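Side-chain contact in D-3-phosphoglycerate dehydrogenase (PDB 2EKL), which probably oxidises D-3-phosphoglycerate using NAD, the first step of the phosphorylated route to serine: residues 96-101 and 300-305. Residues are numbered along the deposited sequence; the frame is centred on the assembly and turned at random.
Sequences YAPGAS and TQNLLN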
# COMPACT_ATOMS: atom_id res chain seq x y z
N TYR A 96 9.90 -11.72 -26.27
CA TYR A 96 9.86 -11.74 -24.81
C TYR A 96 8.44 -11.44 -24.35
O TYR A 96 7.49 -11.69 -25.10
CB TYR A 96 10.87 -10.75 -24.22
CG TYR A 96 10.62 -9.28 -24.51
CD1 TYR A 96 10.58 -8.81 -25.82
CD2 TYR A 96 10.45 -8.37 -23.47
CE1 TYR A 96 10.39 -7.45 -26.09
CE2 TYR A 96 10.26 -7.01 -23.72
CZ TYR A 96 10.23 -6.56 -25.03
OH TYR A 96 10.03 -5.22 -25.29
N ALA A 97 8.28 -10.91 -23.14
CA ALA A 97 6.94 -10.62 -22.63
C ALA A 97 6.74 -9.17 -22.19
O ALA A 97 6.53 -8.89 -21.01
CB ALA A 97 6.63 -11.56 -21.47
N PRO A 98 6.77 -8.22 -23.14
CA PRO A 98 6.58 -6.81 -22.81
C PRO A 98 5.22 -6.49 -22.19
O PRO A 98 4.18 -6.91 -22.69
CB PRO A 98 6.79 -6.11 -24.16
CG PRO A 98 6.31 -7.13 -25.14
CD PRO A 98 6.90 -8.41 -24.60
N GLY A 99 5.25 -5.74 -21.09
CA GLY A 99 4.02 -5.37 -20.40
C GLY A 99 3.39 -6.45 -19.55
O GLY A 99 2.36 -6.23 -18.91
N ALA A 100 4.01 -7.63 -19.51
CA ALA A 100 3.48 -8.77 -18.76
C ALA A 100 3.27 -8.56 -17.25
O ALA A 100 2.45 -9.25 -16.65
CB ALA A 100 4.37 -9.98 -18.97
N SER A 101 3.98 -7.62 -16.65
CA SER A 101 3.85 -7.41 -15.21
C SER A 101 3.22 -6.08 -14.80
O SER A 101 3.23 -5.74 -13.62
CB SER A 101 5.22 -7.53 -14.55
OG SER A 101 6.04 -6.42 -14.87
N THR A 300 6.10 -17.80 -24.42
CA THR A 300 5.81 -19.03 -25.15
C THR A 300 4.98 -18.73 -26.40
O THR A 300 5.28 -19.22 -27.49
CB THR A 300 5.05 -20.04 -24.27
OG1 THR A 300 5.87 -20.39 -23.15
CG2 THR A 300 4.72 -21.31 -25.07
N GLN A 301 3.93 -17.93 -26.24
CA GLN A 301 3.08 -17.61 -27.38
C GLN A 301 3.80 -16.78 -28.43
O GLN A 301 3.62 -17.00 -29.64
CB GLN A 301 1.82 -16.88 -26.92
CG GLN A 301 0.78 -16.77 -28.03
CD GLN A 301 0.52 -18.10 -28.72
OE1 GLN A 301 0.06 -19.06 -28.09
NE2 GLN A 301 0.82 -18.18 -30.01
N ASN A 302 4.62 -15.82 -28.00
CA ASN A 302 5.35 -15.00 -28.96
C ASN A 302 6.40 -15.83 -29.68
O ASN A 302 6.69 -15.60 -30.86
CB ASN A 302 6.01 -13.80 -28.26
CG ASN A 302 4.99 -12.74 -27.85
OD1 ASN A 302 3.92 -12.65 -28.44
ND2 ASN A 302 5.34 -11.93 -26.86
N LEU A 303 6.97 -16.81 -28.98
CA LEU A 303 7.96 -17.68 -29.59
C LEU A 303 7.30 -18.54 -30.66
O LEU A 303 7.84 -18.72 -31.75
CB LEU A 303 8.60 -18.59 -28.53
CG LEU A 303 9.56 -19.67 -29.04
CD1 LEU A 303 10.65 -19.03 -29.89
CD2 LEU A 303 10.16 -20.42 -27.86
N LEU A 304 6.11 -19.06 -30.34
CA LEU A 304 5.38 -19.90 -31.29
C LEU A 304 4.99 -19.11 -32.54
O LEU A 304 5.08 -19.62 -33.66
CB LEU A 304 4.12 -20.47 -30.65
CG LEU A 304 4.31 -21.57 -29.59
CD1 LEU A 304 2.96 -22.03 -29.10
CD2 LEU A 304 5.07 -22.74 -30.19
N ASN A 305 4.56 -17.86 -32.36
CA ASN A 305 4.17 -17.04 -33.49
C ASN A 305 5.37 -16.80 -34.41
O ASN A 305 5.24 -16.86 -35.63
CB ASN A 305 3.60 -15.70 -33.02
CG ASN A 305 3.05 -14.87 -34.17
OD1 ASN A 305 2.12 -15.28 -34.86
ND2 ASN A 305 3.64 -13.70 -34.40
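Tyr96 and Asn302 bring the two backbones closest, with 6.9 Å between their CA atoms, where the loop 96-101 runs past a turn of helix 289-309, at residues 300-305. One side-chain to backbone hydrogen bond carries the contact. Asn302 ND2 donates to Tyr96 O over 2.8 Å, with an N-H...O angle of 154°. The amide nitrogen meets this oxygen almost end-on, at a C=O...N angle of 173°. The oxygen also lies close to the Asn302 amide plane. The Asn302 CB points toward the loop, and CG sits anti to the carbonyl carbon (chi1 -73°), which carries the amide across to Tyr96. Tyr96 CB points away from the helix, and its side chain takes no part in the bond. Its ring instead has Pro98 against one face, with Pro98 CD 3.6 Å above the ring plane and over its centre. The same Pro98 CD comes within 4.5 Å of Asn302 ND2, a loose contact. In the two-domain fold of this family, the loop follows strand 93-95, an outermost strand of the five-stranded parallel sheet, and leads into helix 102-118. Helix 289-309 packs beside the loop, where Met298 and Thr299 touch Ala97. With an alanine here in place of Asn302 the amide is gone, and Tyr96 O would probably be left without this donor, the start of the loop then being less firmly tied to the helix. Beyond Tyr96 the loop makes a type II beta turn from Ala97 to Ala100, closed by Ala100 N to Ala97 O at 3.2 Å. Gly99 takes the positive phi in this turn. Arg294, earlier on helix 289-309, donates a second side-chain bond to the loop, at Ala100 O. Ser101, in the N-cap position of helix 102-118, touches the bound NAD.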